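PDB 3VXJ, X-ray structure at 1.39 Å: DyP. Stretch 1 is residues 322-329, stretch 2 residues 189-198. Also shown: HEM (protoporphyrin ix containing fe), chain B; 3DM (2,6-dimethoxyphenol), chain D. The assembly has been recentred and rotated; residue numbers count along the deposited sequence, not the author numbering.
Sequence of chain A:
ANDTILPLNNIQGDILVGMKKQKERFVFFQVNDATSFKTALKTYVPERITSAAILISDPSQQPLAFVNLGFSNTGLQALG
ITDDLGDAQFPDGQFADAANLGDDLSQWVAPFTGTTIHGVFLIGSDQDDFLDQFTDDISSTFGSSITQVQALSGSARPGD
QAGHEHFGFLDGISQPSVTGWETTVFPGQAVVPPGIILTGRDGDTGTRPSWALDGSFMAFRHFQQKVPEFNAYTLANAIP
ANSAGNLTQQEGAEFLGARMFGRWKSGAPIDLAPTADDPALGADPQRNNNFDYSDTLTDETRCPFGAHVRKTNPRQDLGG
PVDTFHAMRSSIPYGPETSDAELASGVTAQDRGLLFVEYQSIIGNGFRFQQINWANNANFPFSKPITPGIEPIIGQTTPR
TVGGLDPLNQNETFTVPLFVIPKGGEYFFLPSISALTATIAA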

ATOM      1  N   VAL A 322     -15.087  -3.490 -12.450  1.00 13.32           N
ATOM      2  CA  VAL A 322     -14.405  -4.777 -12.480  1.00 12.86           C
ATOM      3  C   VAL A 322     -13.999  -5.053 -11.037  1.00 12.04           C
ATOM      4  O   VAL A 322     -13.323  -4.223 -10.424  1.00 12.03           O
ATOM      5  CB  VAL A 322     -13.146  -4.731 -13.410  1.00 12.53           C
ATOM      6  CG1 VAL A 322     -12.347  -6.049 -13.347  1.00 12.62           C
ATOM      7  CG2 VAL A 322     -13.523  -4.395 -14.859  1.00 13.94           C
ATOM      8  N   ASP A 323     -14.416  -6.193 -10.489  1.00 11.79           N
ATOM      9  CA  ASP A 323     -14.121  -6.538  -9.093  1.00 11.28           C
ATOM     10  C   ASP A 323     -12.652  -6.893  -8.888  1.00 10.29           C
ATOM     11  O   ASP A 323     -12.100  -6.646  -7.826  1.00 10.39           O
ATOM     12  CB  ASP A 323     -14.922  -7.771  -8.639  1.00 12.18           C
ATOM     13  CG  ASP A 323     -16.418  -7.556  -8.633  1.00 14.85           C
ATOM     14  OD1 ASP A 323     -16.875  -6.399  -8.523  1.00 16.78           O
ATOM     15  OD2 ASP A 323     -17.140  -8.581  -8.699  1.00 16.97           O
ATOM     16  N   THR A 324     -12.048  -7.471  -9.923  1.00  9.48           N
ATOM     17  CA  THR A 324     -10.926  -8.397  -9.776  1.00  9.01           C
ATOM     18  C   THR A 324      -9.642  -7.791  -9.234  1.00  8.28           C
ATOM     19  O   THR A 324      -8.899  -8.466  -8.517  1.00  7.91           O
ATOM     20  CB  THR A 324     -10.631  -9.074 -11.131  1.00  9.23           C
ATOM     21  OG1 THR A 324     -11.869  -9.511 -11.706  1.00 10.60           O
ATOM     22  CG2 THR A 324      -9.712 -10.281 -10.979  1.00 10.19           C
ATOM     23  N   PHE A 325      -9.386  -6.529  -9.571  1.00  7.97           N
ATOM     24  CA  PHE A 325      -8.073  -5.925  -9.341  1.00  7.86           C
ATOM     25  C   PHE A 325      -8.033  -4.891  -8.234  1.00  7.89           C
ATOM     26  O   PHE A 325      -7.048  -4.159  -8.109  1.00  8.38           O
ATOM     27  CB  PHE A 325      -7.500  -5.382 -10.655  1.00  8.29           C
ATOM     28  CG  PHE A 325      -7.680  -6.318 -11.808  1.00  8.59           C
ATOM     29  CD1 PHE A 325      -6.979  -7.519 -11.861  1.00  8.56           C
ATOM     30  CD2 PHE A 325      -8.577  -6.012 -12.830  1.00  9.30           C
ATOM     31  CE1 PHE A 325      -7.165  -8.413 -12.922  1.00 10.73           C
ATOM     32  CE2 PHE A 325      -8.765  -6.893 -13.897  1.00 10.24           C
ATOM     33  CZ  PHE A 325      -8.060  -8.094 -13.944  1.00 10.65           C
ATOM     34  N   HIS A 326      -9.083  -4.848  -7.418  1.00  8.19           N
ATOM     35  CA  HIS A 326      -9.105  -3.975  -6.255  1.00  8.39           C
ATOM     36  C   HIS A 326      -8.355  -4.599  -5.090  1.00  8.15           C
ATOM     37  O   HIS A 326      -8.296  -5.821  -4.962  1.00  9.11           O
ATOM     38  CB  HIS A 326     -10.542  -3.634  -5.870  1.00  9.00           C
ATOM     39  CG  HIS A 326     -11.259  -2.831  -6.911  1.00  9.24           C
ATOM     40  ND1 HIS A 326     -10.993  -1.499  -7.142  1.00  9.86           N
ATOM     41  CD2 HIS A 326     -12.219  -3.180  -7.803  1.00 11.34           C
ATOM     42  CE1 HIS A 326     -11.761  -1.058  -8.122  1.00 10.64           C
ATOM     43  NE2 HIS A 326     -12.507  -2.060  -8.550  1.00 11.02           N
ATOM     44  N   ALA A 327      -7.773  -3.754  -4.243  1.00  8.26           N
ATOM     45  CA  ALA A 327      -7.043  -4.233  -3.071  1.00  7.73           C
ATOM     46  C   ALA A 327      -7.089  -3.168  -1.987  1.00  8.15           C
ATOM     47  O   ALA A 327      -7.278  -1.985  -2.293  1.00  8.89           O
ATOM     48  CB  ALA A 327      -5.595  -4.553  -3.450  1.00  7.80           C
ATOM     49  N   MET A 328      -6.899  -3.590  -0.735  1.00  7.61           N
ATOM     50  CA  MET A 328      -6.849  -2.681   0.421  1.00  7.77           C
ATOM     51  C   MET A 328      -5.413  -2.259   0.679  1.00  7.77           C
ATOM     52  O   MET A 328      -4.500  -3.072   0.573  1.00  9.12           O
ATOM     53  CB  MET A 328      -7.347  -3.395   1.680  1.00  8.39           C
ATOM     54  CG  MET A 328      -8.795  -3.842   1.663  1.00  9.99           C
ATOM     55  SD  MET A 328      -9.954  -2.462   1.742  1.00 12.59           S
ATOM     56  CE  MET A 328     -11.443  -3.349   2.187  1.00 15.97           C
ATOM     57  N   ARG A 329      -5.212  -1.001   1.066  1.00  7.32           N
ATOM     58  CA  ARG A 329      -3.886  -0.549   1.475  1.00  7.79           C
ATOM     59  C   ARG A 329      -3.880  -0.034   2.902  1.00  7.85           C
ATOM     60  O   ARG A 329      -4.833   0.624   3.353  1.00  8.63           O
ATOM     61  CB  ARG A 329      -3.367   0.540   0.537  1.00  7.51           C
ATOM     62  CG  ARG A 329      -3.120   0.070  -0.879  1.00  7.46           C
ATOM     63  CD  ARG A 329      -2.936   1.253  -1.839  1.00  8.12           C
ATOM     64  NE  ARG A 329      -4.155   2.058  -1.871  1.00  7.87           N
ATOM     65  CZ  ARG A 329      -4.237   3.344  -1.547  1.00  7.04           C
ATOM     66  NH1 ARG A 329      -3.149   4.025  -1.223  1.00  7.99           N
ATOM     67  NH2 ARG A 329      -5.410   3.971  -1.572  1.00  9.31           N
TER
HETATM   68  CHA HEM B 501      -3.310   5.677  -4.267  1.00  6.30           C
HETATM   69  CHB HEM B 501       1.054   7.276  -2.939  1.00  7.50           C
HETATM   70  CHC HEM B 501       3.014   3.001  -4.066  1.00  5.94           C
HETATM   71  CHD HEM B 501      -1.345   1.364  -5.367  1.00  5.99           C
HETATM   72  C1A HEM B 501      -2.297   6.491  -3.843  1.00  6.15           C
HETATM   73  C2A HEM B 501      -2.436   7.884  -3.481  1.00  6.49           C
HETATM   74  C3A HEM B 501      -1.217   8.327  -3.123  1.00  6.45           C
HETATM   75  C4A HEM B 501      -0.292   7.221  -3.220  1.00  6.57           C
HETATM   76  CMA HEM B 501      -0.836   9.743  -2.651  1.00  8.98           C
HETATM   77  CAA HEM B 501      -3.749   8.692  -3.580  1.00  6.84           C
HETATM   78  CBA HEM B 501      -4.640   8.646  -2.337  1.00  7.98           C
HETATM   79  CGA HEM B 501      -5.345   7.326  -2.133  1.00 10.20           C
HETATM   80  O1A HEM B 501      -6.274   6.980  -2.895  1.00 12.11           O
HETATM   81  O2A HEM B 501      -4.984   6.613  -1.156  1.00 13.52           O
HETATM   82  C1B HEM B 501       1.969   6.257  -3.112  1.00  6.15           C
HETATM   83  C2B HEM B 501       3.384   6.332  -2.820  1.00  6.44           C
HETATM   84  C3B HEM B 501       3.929   5.140  -3.129  1.00  7.24           C
HETATM   85  C4B HEM B 501       2.863   4.287  -3.610  1.00  5.70           C
HETATM   86  CMB HEM B 501       4.088   7.593  -2.273  1.00  7.69           C
HETATM   87  CAB HEM B 501       5.398   4.688  -2.987  1.00  7.43           C
HETATM   88  CBB HEM B 501       6.237   5.260  -2.122  1.00  8.01           C
HETATM   89  C1C HEM B 501       2.010   2.206  -4.559  1.00  5.46           C
HETATM   90  C2C HEM B 501       2.176   0.870  -5.099  1.00  6.18           C
HETATM   91  C3C HEM B 501       0.968   0.420  -5.475  1.00  6.54           C
HETATM   92  C4C HEM B 501       0.010   1.462  -5.173  1.00  5.79           C
HETATM   93  CMC HEM B 501       3.526   0.134  -5.187  1.00  9.08           C
HETATM   94  CAC HEM B 501       0.586  -0.947  -6.099  1.00  7.40           C
HETATM   95  CBC HEM B 501       1.380  -1.566  -6.984  1.00  8.40           C
HETATM   96  C1D HEM B 501      -2.266   2.350  -5.124  1.00  5.27           C
HETATM   97  C2D HEM B 501      -3.690   2.160  -5.245  1.00  6.39           C
HETATM   98  C3D HEM B 501      -4.293   3.490  -4.919  1.00  6.33           C
HETATM   99  C4D HEM B 501      -3.184   4.361  -4.622  1.00  6.08           C
HETATM  100  CMD HEM B 501      -4.479   0.901  -5.640  1.00  7.64           C
HETATM  101  CAD HEM B 501      -5.799   3.794  -4.940  1.00  6.82           C
HETATM  102  CBD HEM B 501      -6.189   4.065  -6.390  1.00  7.41           C
HETATM  103  CGD HEM B 501      -7.664   4.329  -6.527  1.00  7.06           C
HETATM  104  O1D HEM B 501      -8.017   5.370  -7.145  1.00  7.67           O
HETATM  105  O2D HEM B 501      -8.482   3.520  -6.034  1.00  8.12           O
HETATM  106  NA  HEM B 501      -0.981   6.133  -3.694  1.00  6.34           N
HETATM  107  NB  HEM B 501       1.681   4.999  -3.629  1.00  6.47           N
HETATM  108  NC  HEM B 501       0.681   2.544  -4.658  1.00  5.63           N
HETATM  109  ND  HEM B 501      -1.995   3.657  -4.722  1.00  6.25           N
HETATM  110 FE   HEM B 501      -0.134   4.355  -4.241  1.00  7.00          FE
HETATM  111  O1  3DM D 503     -13.135   1.777  -8.920  1.00 14.23           O
HETATM  112  C1  3DM D 503     -13.872   1.802 -10.085  1.00 14.97           C
HETATM  113  C2  3DM D 503     -13.706   0.823 -11.072  1.00 14.99           C
HETATM  114  O2  3DM D 503     -12.783  -0.171 -10.868  1.00 15.74           O
HETATM  115  C7  3DM D 503     -12.352  -0.927 -12.010  1.00 16.76           C
HETATM  116  C3  3DM D 503     -14.489   0.891 -12.233  1.00 15.64           C
HETATM  117  C4  3DM D 503     -15.402   1.934 -12.415  1.00 14.79           C
HETATM  118  C5  3DM D 503     -15.569   2.902 -11.429  1.00 14.99           C
HETATM  119  C6  3DM D 503     -14.798   2.834 -10.268  1.00 14.47           C
HETATM  120  O3  3DM D 503     -14.912   3.758  -9.267  1.00 15.06           O
HETATM  121  C8  3DM D 503     -15.619   4.989  -9.575  1.00 14.85           C
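Stretch 2 189-198: QAVVPPGIIL

Stretch 2 packs against stretch 1 across a small interface, burying 424 Å² summed over both sides, and no hydrogen bond joins the two segments. The residues in contact lie at least 127 positions apart in the sequence. Stretch 2 begins extended, with Val191 and Val192 in strand conformation, and Pro193 retains an extended phi/psi of -63/150°. From Pro194 to Ile196 the backbone adopts helical angles, and the bend is held internally: Pro193 O accepts from Ile196 N at 3.1 Å, while Pro194 O accepts from Ile197 N at 3.0 Å and from Leu198 N at 2.8 Å. On the facing side, Asp323 to His326 form a type I turn, after which the chain straightens into strand at Met328 and Arg329. Both chains progress in the same general sense along the contact, since the closest CA pairs run from Asp323 CA and Val192 CA (5.5 Å) to Thr324 CA and Ile196 CA (6.4 Å) and then Ala327 CA and Ile197 CA (6.5 Å).

Asp323 has the largest covered area, 73 Å². Its CA-to-CB bond points toward stretch 2, and its carboxylate meets mainly carbon there: OD2 lies 3.3 Å from CD of Pro193, and OD1 is 4.1 Å from CG1 of Val192. Ile196 also packs against the residue, with Asp323 CB 3.9 Å from Ile196 CD1 and Asp323 O 3.5 Å from Ile196 CG2.

His326, at the end of the turn, covers nearly as much and is buried. The methyl of Ala190 sits over one face of its imidazole in a CH-pi contact, with Ala190 CB 3.8 Å from the ring centroid and 20° off the normal. Val192 approaches the same ring obliquely, its CG1 3.7 Å from His326 CD2. Near the ring plane, at its edge, lies 2,6-dimethoxyphenol, with His326 NE2 3.0 Å from O2 of the ligand; Ala190 CB is also 3.8 Å from ligand O1, so both segments border the bound phenol.

From the end of the bend, Ile196 and Ile197 turn their side chains toward stretch 1 and add most of the remaining apolar contact. Ile196 CG2 comes within 3.3 Å of His326 O, so the same methyl touches carbonyl oxygens at both ends of the turn. Ile197 reaches further along stretch 1: its CD1 is 3.8 Å from Ala327 CA and 3.9 Å from Met328 CG, extending the contact to the start of the strand. Pro194, Gly195 and Leu198 make no contact with stretch 1.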

ATOM      1  N   GLN A 189     -16.874   4.861  -4.509  1.00 16.63           N
ATOM      2  CA  GLN A 189     -16.180   3.738  -3.909  1.00 16.18           C
ATOM      3  C   GLN A 189     -16.629   2.430  -4.570  1.00 16.55           C
ATOM      4  O   GLN A 189     -17.829   2.219  -4.786  1.00 17.64           O
ATOM      5  CB  GLN A 189     -16.451   3.729  -2.404  1.00 16.10           C
ATOM      6  CG  GLN A 189     -15.645   2.720  -1.656  1.00 15.26           C
ATOM      7  CD  GLN A 189     -15.679   2.892  -0.151  1.00 14.29           C
ATOM      8  OE1 GLN A 189     -16.619   3.450   0.421  1.00 14.87           O
ATOM      9  NE2 GLN A 189     -14.656   2.375   0.505  1.00 13.51           N
ATOM     10  N   ALA A 190     -15.667   1.578  -4.925  1.00 16.33           N
ATOM     11  CA  ALA A 190     -15.990   0.278  -5.512  1.00 17.02           C
ATOM     12  C   ALA A 190     -16.527  -0.646  -4.431  1.00 17.05           C
ATOM     13  O   ALA A 190     -15.971  -0.727  -3.336  1.00 17.82           O
ATOM     14  CB  ALA A 190     -14.772  -0.337  -6.181  1.00 16.51           C
ATOM     15  N   VAL A 191     -17.631  -1.316  -4.742  1.00 17.23           N
ATOM     16  CA  VAL A 191     -18.196  -2.328  -3.866  1.00 16.95           C
ATOM     17  C   VAL A 191     -17.904  -3.670  -4.526  1.00 16.23           C
ATOM     18  O   VAL A 191     -18.289  -3.901  -5.674  1.00 17.09           O
ATOM     19  CB  VAL A 191     -19.710  -2.117  -3.641  1.00 18.22           C
ATOM     20  CG1 VAL A 191     -20.294  -3.254  -2.837  1.00 18.75           C
ATOM     21  CG2 VAL A 191     -19.961  -0.783  -2.935  1.00 19.27           C
ATOM     22  N   VAL A 192     -17.175  -4.524  -3.812  1.00 14.67           N
ATOM     23  CA  VAL A 192     -16.722  -5.804  -4.350  1.00 13.91           C
ATOM     24  C   VAL A 192     -17.143  -6.953  -3.438  1.00 13.06           C
ATOM     25  O   VAL A 192     -17.351  -6.741  -2.237  1.00 12.49           O
ATOM     26  CB  VAL A 192     -15.174  -5.829  -4.545  1.00 13.63           C
ATOM     27  CG1 VAL A 192     -14.726  -4.717  -5.491  1.00 15.25           C
ATOM     28  CG2 VAL A 192     -14.441  -5.753  -3.197  1.00 13.62           C
ATOM     29  N   PRO A 193     -17.265  -8.175  -3.994  1.00 12.61           N
ATOM     30  CA  PRO A 193     -17.502  -9.321  -3.120  1.00 12.44           C
ATOM     31  C   PRO A 193     -16.317  -9.514  -2.169  1.00 11.57           C
ATOM     32  O   PRO A 193     -15.178  -9.175  -2.520  1.00 11.02           O
ATOM     33  CB  PRO A 193     -17.613 -10.513  -4.080  1.00 12.92           C
ATOM     34  CG  PRO A 193     -17.321 -10.034  -5.415  1.00 14.40           C
ATOM     35  CD  PRO A 193     -17.139  -8.551  -5.413  1.00 12.65           C
ATOM     36  N   PRO A 194     -16.569 -10.048  -0.963  1.00 11.24           N
ATOM     37  CA  PRO A 194     -15.512 -10.072   0.048  1.00 10.71           C
ATOM     38  C   PRO A 194     -14.275 -10.876  -0.343  1.00  9.85           C
ATOM     39  O   PRO A 194     -13.181 -10.560   0.115  1.00  9.03           O
ATOM     40  CB  PRO A 194     -16.200 -10.680   1.277  1.00 11.13           C
ATOM     41  CG  PRO A 194     -17.424 -11.358   0.762  1.00 12.42           C
ATOM     42  CD  PRO A 194     -17.838 -10.599  -0.455  1.00 11.93           C
ATOM     43  N   GLY A 195     -14.449 -11.865  -1.214  1.00  9.63           N
ATOM     44  CA  GLY A 195     -13.351 -12.715  -1.676  1.00  9.43           C
ATOM     45  C   GLY A 195     -12.326 -12.056  -2.580  1.00  9.01           C
ATOM     46  O   GLY A 195     -11.341 -12.681  -2.938  1.00  9.42           O
ATOM     47  N   ILE A 196     -12.545 -10.804  -2.963  1.00  8.50           N
ATOM     48  CA  ILE A 196     -11.473 -10.036  -3.601  1.00  8.75           C
ATOM     49  C   ILE A 196     -10.354  -9.766  -2.583  1.00  8.24           C
ATOM     50  O   ILE A 196      -9.173  -9.693  -2.944  1.00  7.92           O
ATOM     51  CB  ILE A 196     -12.002  -8.731  -4.228  1.00  8.60           C
ATOM     52  CG1 ILE A 196     -13.099  -9.026  -5.266  1.00  9.71           C
ATOM     53  CG2 ILE A 196     -10.860  -7.923  -4.855  1.00  9.52           C
ATOM     54  CD1 ILE A 196     -12.726 -10.046  -6.355  1.00 10.75           C
ATOM     55  N   ILE A 197     -10.727  -9.656  -1.306  1.00  7.98           N
ATOM     56  CA  ILE A 197      -9.784  -9.348  -0.229  1.00  8.55           C
ATOM     57  C   ILE A 197      -9.538 -10.556   0.674  1.00  8.19           C
ATOM     58  O   ILE A 197      -8.404 -10.805   1.079  1.00  8.43           O
ATOM     59  CB  ILE A 197     -10.288  -8.145   0.614  1.00  8.92           C
ATOM     60  CG1 ILE A 197     -10.631  -6.936  -0.281  1.00  9.18           C
ATOM     61  CG2 ILE A 197      -9.276  -7.764   1.689  1.00  9.82           C
ATOM     62  CD1 ILE A 197      -9.461  -6.415  -1.133  1.00  9.66           C
ATOM     63  N   LEU A 198     -10.601 -11.301   0.974  1.00  8.30           N
ATOM     64  CA  LEU A 198     -10.560 -12.385   1.961  1.00  8.85           C
ATOM     65  C   LEU A 198     -10.541 -13.738   1.266  1.00  8.91           C
ATOM     66  O   LEU A 198     -11.475 -14.078   0.522  1.00  9.09           O
ATOM     67  CB  LEU A 198     -11.759 -12.291   2.926  1.00  9.67           C
ATOM     68  CG  LEU A 198     -11.822 -11.032   3.800  1.00  9.75           C
ATOM     69  CD1 LEU A 198     -13.183 -10.905   4.455  1.00 11.78           C
ATOM     70  CD2 LEU A 198     -10.716 -11.008   4.846  1.00 11.87           C
TER
HETATM   71  O   HOH W   1      -0.513   3.801  -2.364  1.00 13.20           O